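Local coordinates for protein type C neurotoxin (Clostridium botulinum, PDB 4F83) that probably attaches the type C botulinum neurotoxin to receptors on nerve cells, through a receptor-binding region built of a lectin-like and a trefoil-like part, at residues 306-311 and 327-332; 23-28 and 54-59. One frame throughout, in Å; residues are numbered along the deposited sequence.

How the contacts relate
Contacts 1 and 2 lie on opposite sides of the chain's centre, their centres about 58 Å and their nearest atoms about 43 Å apart, and share no strand or sheet. In contact 1 a strand running out into loop lies along 327-332, which is strand throughout; in contact 2 both segments are part strand, part loop. Contact 1 (306-311 with 327-332) belongs to the C-terminal, trefoil-related part; it is mostly buried and rich in charge, with a guanidinium stacked on a tyrosine and a sulfate ion. Contact 2 (23-28 with 54-59), in the N-terminal, concanavalin-related part, is smaller and nearer the surface: alanine, valine and leucine side chains pack on one face, polar ones on the other.

Contact 1 of 2, residues 306-311 and 327-332; sequences IIRDTD and YALKLQ. With SO4 (sulfate ion), chain H.
I307 and K330 form the central antiparallel hydrogen-bonded pair, joined by I307 N to K330 O (2.9 Å) and K330 N to I307 O (3.0 Å), while I306 with L331 and R308 with L329 make the non-hydrogen-bonded pairs beside it. D309 N continues the backbone bonding to A328 O at 2.8 Å.

The guanidinium of R308 lies flat over the ring of Y327, a cation-pi stack with planes 17° apart and CZ 3.9 Å from the ring centroid, almost on the ring normal. The arginine chain bends at its third torsion (chi3 82°), which folds the group back over the ring. Its NE donates to D309 O in the guanidinium plane, at 2.9 Å, fixing the rotation of the group, and NH1 adds weak bonds to D309 O and T310 O. On the face shared by I307 and K330, CG1 of the isoleucine packs against CG of the lysine, and I307 CD1 is pressed to 3.3 Å from K330 CE. The extended lysine carries NZ to O4 of a sulfate ion, probably from the crystallisation liquor (3.1 Å). The same oxygen accepts from T310 N, and D311 N binds O2; R377 is a further donor to the anion. D309 OD1 lies against A328 CB and OD2 against K330 CD, while D309 OD2 and K330 NZ stay 4.6 Å apart, beyond a salt bridge; a water donates to OD1 and to D311 O while accepting from A328 N.

On the face of I306, L329 and L331, I306 CG2 meets L329 CB and its CG1 meets L331 CD2. The two strands belong to the antiparallel sheet of the trefoil-related part, where 302-308 also pairs with 292-299 and 326-332 with 383-389; L256 of strand 255-260 touches I306 and L331.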
loop_
_atom_site.group_PDB
_atom_site.type_symbol
_atom_site.label_atom_id
_atom_site.label_comp_id
_atom_site.label_asym_id
_atom_site.label_seq_id
_atom_site.Cartn_x
_atom_site.Cartn_y
_atom_site.Cartn_z
ATOM N N ILE A 306 12.036 -22.519 -2.841
ATOM C CA ILE A 306 10.990 -23.190 -2.066
ATOM C C ILE A 306 10.225 -24.138 -2.957
ATOM O O ILE A 306 9.777 -23.756 -4.056
ATOM C CB ILE A 306 10.055 -22.152 -1.440
ATOM C CG1 ILE A 306 10.863 -21.255 -0.506
ATOM C CG2 ILE A 306 8.904 -22.869 -0.650
ATOM C CD1 ILE A 306 10.002 -20.182 0.203
ATOM N N ILE A 307 10.055 -25.380 -2.504
ATOM C CA ILE A 307 9.226 -26.308 -3.249
ATOM C C ILE A 307 8.169 -26.931 -2.348
ATOM O O ILE A 307 8.302 -26.964 -1.127
ATOM C CB ILE A 307 10.054 -27.420 -3.939
ATOM C CG1 ILE A 307 10.721 -28.341 -2.902
ATOM C CG2 ILE A 307 11.071 -26.820 -4.957
ATOM C CD1 ILE A 307 11.400 -29.590 -3.491
ATOM N N ARG A 308 7.079 -27.357 -2.953
ATOM C CA ARG A 308 6.108 -28.143 -2.217
ATOM C C ARG A 308 6.652 -29.562 -1.955
ATOM O O ARG A 308 7.299 -30.160 -2.822
ATOM C CB ARG A 308 4.811 -28.215 -3.037
ATOM C CG ARG A 308 3.600 -28.619 -2.218
ATOM C CD ARG A 308 2.537 -29.275 -3.115
ATOM N NE ARG A 308 2.851 -30.673 -3.351
ATOM C CZ ARG A 308 2.210 -31.480 -4.175
ATOM N NH1 ARG A 308 2.578 -32.741 -4.237
ATOM N NH2 ARG A 308 1.192 -31.042 -4.931
ATOM N N ASP A 309 6.398 -30.106 -0.767
ATOM C CA ASP A 309 6.749 -31.515 -0.513
ATOM C C ASP A 309 5.971 -32.440 -1.445
ATOM O O ASP A 309 4.840 -32.159 -1.817
ATOM C CB ASP A 309 6.396 -31.927 0.926
ATOM C CG ASP A 309 7.381 -31.443 1.946
ATOM O OD1 ASP A 309 7.114 -31.690 3.162
ATOM O OD2 ASP A 309 8.414 -30.826 1.575
ATOM N N THR A 310 6.556 -33.582 -1.761
ATOM C CA THR A 310 5.870 -34.571 -2.583
ATOM C C THR A 310 4.706 -35.237 -1.889
ATOM O O THR A 310 3.633 -35.397 -2.480
ATOM C CB THR A 310 6.870 -35.612 -3.061
ATOM O OG1 THR A 310 7.835 -34.937 -3.850
ATOM C CG2 THR A 310 6.183 -36.694 -3.913
ATOM N N ASP A 311 4.929 -35.633 -0.650
ATOM C CA ASP A 311 3.933 -36.365 0.122
ATOM C C ASP A 311 3.432 -35.504 1.263
ATOM O O ASP A 311 4.072 -34.497 1.625
ATOM C CB ASP A 311 4.533 -37.671 0.627
ATOM C CG ASP A 311 4.726 -38.691 -0.507
ATOM O OD1 ASP A 311 3.783 -38.884 -1.291
ATOM O OD2 ASP A 311 5.817 -39.283 -0.620
ATOM N N TYR A 327 0.468 -30.469 2.468
ATOM C CA TYR A 327 1.890 -30.643 2.150
ATOM C C TYR A 327 2.686 -29.512 2.765
ATOM O O TYR A 327 2.351 -28.323 2.602
ATOM C CB TYR A 327 2.127 -30.620 0.622
ATOM C CG TYR A 327 1.289 -31.607 -0.144
ATOM C CD1 TYR A 327 1.766 -32.897 -0.404
ATOM C CD2 TYR A 327 0.032 -31.264 -0.604
ATOM C CE1 TYR A 327 0.978 -33.831 -1.100
ATOM C CE2 TYR A 327 -0.770 -32.201 -1.302
ATOM C CZ TYR A 327 -0.282 -33.470 -1.534
ATOM O OH TYR A 327 -1.058 -34.394 -2.228
ATOM N N ALA A 328 3.750 -29.879 3.451
ATOM C CA ALA A 328 4.722 -28.898 3.923
ATOM C C ALA A 328 5.546 -28.414 2.742
ATOM O O ALA A 328 5.441 -28.948 1.616
ATOM C CB ALA A 328 5.646 -29.520 5.006
ATOM N N LEU A 329 6.353 -27.393 3.019
ATOM C CA LEU A 329 7.273 -26.800 2.039
ATOM C C LEU A 329 8.703 -27.034 2.493
ATOM O O LEU A 329 8.971 -27.149 3.692
ATOM C CB LEU A 329 7.018 -25.295 1.913
ATOM C CG LEU A 329 5.550 -24.888 1.722
ATOM C CD1 LEU A 329 5.442 -23.369 1.663
ATOM C CD2 LEU A 329 5.040 -25.498 0.408
ATOM N N LYS A 330 9.632 -27.069 1.538
ATOM C CA LYS A 330 11.039 -27.280 1.900
ATOM C C LYS A 330 11.941 -26.471 0.969
ATOM O O LYS A 330 11.480 -25.927 -0.009
ATOM C CB LYS A 330 11.393 -28.760 1.840
ATOM C CG LYS A 330 11.471 -29.345 0.478
ATOM C CD LYS A 330 11.601 -30.912 0.575
ATOM C CE LYS A 330 11.591 -31.545 -0.794
ATOM N NZ LYS A 330 11.699 -33.051 -0.725
ATOM N N LEU A 331 13.215 -26.358 1.343
ATOM C CA LEU A 331 14.203 -25.721 0.461
ATOM C C LEU A 331 14.922 -26.730 -0.387
ATOM O O LEU A 331 15.230 -27.850 0.080
ATOM C CB LEU A 331 15.225 -24.937 1.290
ATOM C CG LEU A 331 14.690 -23.819 2.192
ATOM C CD1 LEU A 331 15.849 -23.226 3.037
ATOM C CD2 LEU A 331 13.975 -22.754 1.383
ATOM N N GLN A 332 15.229 -26.322 -1.614
ATOM C CA GLN A 332 15.937 -27.140 -2.587
ATOM C C GLN A 332 17.096 -26.305 -3.123
ATOM O O GLN A 332 16.904 -25.188 -3.561
ATOM C CB GLN A 332 14.987 -27.495 -3.743
ATOM C CG GLN A 332 15.682 -28.137 -4.925
ATOM C CD GLN A 332 14.726 -28.717 -5.934
ATOM O OE1 GLN A 332 13.946 -29.618 -5.620
ATOM N NE2 GLN A 332 14.805 -28.236 -7.161
HETATM S S SO4 H . 8.706 -35.136 0.678
HETATM O O1 SO4 H . 9.415 -36.309 0.161
HETATM O O2 SO4 H . 7.287 -35.506 0.853
HETATM O O3 SO4 H . 9.297 -34.807 1.966
HETATM O O4 SO4 H . 8.823 -34.000 -0.253
HETATM O O HOH W 1 4.863 -32.812 3.664
#

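Contact 2 of 2, residues 23-28 and 54-59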
loop_
_atom_site.group_PDB
_atom_site.type_symbol
_atom_site.label_atom_id
_atom_site.label_comp_id
_atom_site.label_asym_id
_atom_site.label_seq_id
_atom_site.Cartn_x
_atom_site.Cartn_y
_atom_site.Cartn_z
ATOM N N TYR A 23 -6.368 22.670 -18.553
ATOM C CA TYR A 23 -6.351 24.061 -18.083
ATOM C C TYR A 23 -4.954 24.641 -17.916
ATOM O O TYR A 23 -4.798 25.831 -17.629
ATOM C CB TYR A 23 -7.151 24.206 -16.798
ATOM C CG TYR A 23 -8.605 23.935 -17.007
ATOM C CD1 TYR A 23 -9.418 24.864 -17.672
ATOM C CD2 TYR A 23 -9.173 22.730 -16.594
ATOM C CE1 TYR A 23 -10.762 24.614 -17.876
ATOM C CE2 TYR A 23 -10.517 22.469 -16.797
ATOM C CZ TYR A 23 -11.301 23.415 -17.443
ATOM O OH TYR A 23 -12.631 23.160 -17.650
ATOM N N ASN A 24 -3.950 23.794 -18.113
ATOM C CA ASN A 24 -2.560 24.244 -18.231
ATOM C C ASN A 24 -2.053 25.025 -17.019
ATOM O O ASN A 24 -1.474 26.085 -17.159
ATOM C CB ASN A 24 -2.370 25.073 -19.524
ATOM C CG ASN A 24 -2.479 24.227 -20.778
ATOM O OD1 ASN A 24 -3.205 24.575 -21.709
ATOM N ND2 ASN A 24 -1.747 23.115 -20.818
ATOM N N ALA A 25 -2.261 24.495 -15.819
ATOM C CA ALA A 25 -1.720 25.129 -14.623
ATOM C C ALA A 25 -0.187 25.198 -14.715
ATOM O O ALA A 25 0.444 24.315 -15.292
ATOM C CB ALA A 25 -2.152 24.315 -13.356
ATOM N N GLU A 26 0.399 26.265 -14.173
ATOM C CA GLU A 26 1.845 26.329 -13.994
ATOM C C GLU A 26 2.221 25.370 -12.864
ATOM O O GLU A 26 1.581 25.362 -11.826
ATOM C CB GLU A 26 2.264 27.736 -13.611
ATOM C CG GLU A 26 3.769 27.947 -13.559
ATOM C CD GLU A 26 4.131 29.405 -13.306
ATOM O OE1 GLU A 26 3.417 30.086 -12.533
ATOM O OE2 GLU A 26 5.123 29.874 -13.886
ATOM N N VAL A 27 3.249 24.560 -13.099
ATOM C CA VAL A 27 3.698 23.556 -12.123
ATOM C C VAL A 27 5.215 23.631 -12.006
ATOM O O VAL A 27 5.937 23.262 -12.940
ATOM C CB VAL A 27 3.264 22.141 -12.537
ATOM C CG1 VAL A 27 3.690 21.116 -11.491
ATOM C CG2 VAL A 27 1.744 22.085 -12.742
ATOM N N ARG A 28 5.694 24.132 -10.868
ATOM C CA ARG A 28 7.132 24.355 -10.687
ATOM C C ARG A 28 7.653 23.483 -9.560
ATOM O O ARG A 28 7.064 23.458 -8.472
ATOM C CB ARG A 28 7.428 25.826 -10.390
ATOM C CG ARG A 28 8.924 26.119 -10.186
ATOM C CD ARG A 28 9.274 27.582 -10.403
ATOM N NE ARG A 28 8.553 28.475 -9.500
ATOM C CZ ARG A 28 7.466 29.172 -9.836
ATOM N NH1 ARG A 28 6.959 29.079 -11.063
ATOM N NH2 ARG A 28 6.877 29.963 -8.942
ATOM N N VAL A 54 1.997 25.005 -7.558
ATOM C CA VAL A 54 1.015 25.025 -8.641
ATOM C C VAL A 54 0.326 26.371 -8.678
ATOM O O VAL A 54 -0.176 26.843 -7.658
ATOM C CB VAL A 54 -0.030 23.883 -8.468
ATOM C CG1 VAL A 54 -1.097 23.953 -9.557
ATOM C CG2 VAL A 54 0.687 22.517 -8.505
ATOM N N ASN A 55 0.305 26.995 -9.868
ATOM C CA ASN A 55 -0.491 28.186 -10.098
ATOM C C ASN A 55 -1.574 27.939 -11.131
ATOM O O ASN A 55 -1.285 27.765 -12.325
ATOM C CB ASN A 55 0.406 29.382 -10.501
ATOM C CG ASN A 55 0.941 30.102 -9.299
ATOM O OD1 ASN A 55 0.237 30.902 -8.681
ATOM N ND2 ASN A 55 2.155 29.752 -8.894
ATOM N N LEU A 56 -2.824 27.921 -10.672
ATOM C CA LEU A 56 -3.952 27.692 -11.564
ATOM C C LEU A 56 -4.158 28.884 -12.445
ATOM O O LEU A 56 -3.883 30.013 -12.034
ATOM C CB LEU A 56 -5.238 27.445 -10.773
ATOM C CG LEU A 56 -5.262 26.231 -9.857
ATOM C CD1 LEU A 56 -6.607 26.185 -9.141
ATOM C CD2 LEU A 56 -5.033 24.972 -10.654
ATOM N N ASN A 57 -4.639 28.626 -13.670
ATOM C CA ASN A 57 -5.219 29.673 -14.497
ATOM C C ASN A 57 -6.334 30.228 -13.654
ATOM O O ASN A 57 -7.328 29.543 -13.364
ATOM C CB ASN A 57 -5.770 29.110 -15.812
ATOM C CG ASN A 57 -6.544 30.141 -16.603
ATOM O OD1 ASN A 57 -7.242 30.980 -16.040
ATOM N ND2 ASN A 57 -6.416 30.091 -17.923
ATOM N N ASN A 58 -6.124 31.450 -13.193
ATOM C CA ASN A 58 -7.034 32.082 -12.279
ATOM C C ASN A 58 -8.487 32.031 -12.732
ATOM O O ASN A 58 -9.385 31.964 -11.896
ATOM C CB ASN A 58 -6.653 33.552 -12.068
ATOM C CG ASN A 58 -7.296 34.129 -10.819
ATOM O OD1 ASN A 58 -7.319 33.470 -9.772
ATOM N ND2 ASN A 58 -7.830 35.346 -10.920
ATOM N N ASN A 59 -8.711 32.118 -14.049
ATOM C CA ASN A 59 -10.067 32.117 -14.582
ATOM C C ASN A 59 -10.883 30.873 -14.229
ATOM O O ASN A 59 -12.118 30.926 -14.248
ATOM C CB ASN A 59 -10.073 32.397 -16.098
ATOM C CG ASN A 59 -9.462 33.751 -16.444
ATOM O OD1 ASN A 59 -8.368 33.836 -17.029
ATOM N ND2 ASN A 59 -10.157 34.811 -16.085
HETATM O O HOH W 2 -4.975 26.218 -14.716
#
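E26 and N55 form an antiparallel hydrogen-bonded pair, with backbone bonds E26 N to N55 O and N55 N to E26 O, both 2.9 Å. The first is the more bent, at 143° on the hydrogen. V54 CA adds a CA-H...O contact to E26 O at 3.3 Å. Strand 51-55 is the middle one of a three-stranded antiparallel sheet in the N-terminal, concanavalin-related part, between 26-30 and 178-181.

The apolar contacts lie on the face of V27 and V54. A25 CB touches two side chains, V54 CG1 and L56 CD2, both at 4.0 Å. V54 CG1 reaches the alanine by standing anti to its backbone N (chi1 177°), whereas CG2 turns to V27 CG2. L8 of strand 6-13 touches both A25 and V54.

Polar groups gather on the other face. The side chains of E26 and N55 run side by side, with carboxylate and amide planes 65° apart and E26 OE1 3.7 Å from N55 CB. E26 OE2 forms a salt bridge with R28 NH1 at 3.5 Å, at the guanidinium edge, while N55 OD1 is held by T178 and K177.

Beyond the strand ends, one water links Y23 O to N57 N, and N57 OD1 accepts from N59 N in an Asx turn. Direct pairing thus gives way to a solvent bridge as the chains diverge, and the charged groups are kept to the face opposite the valines.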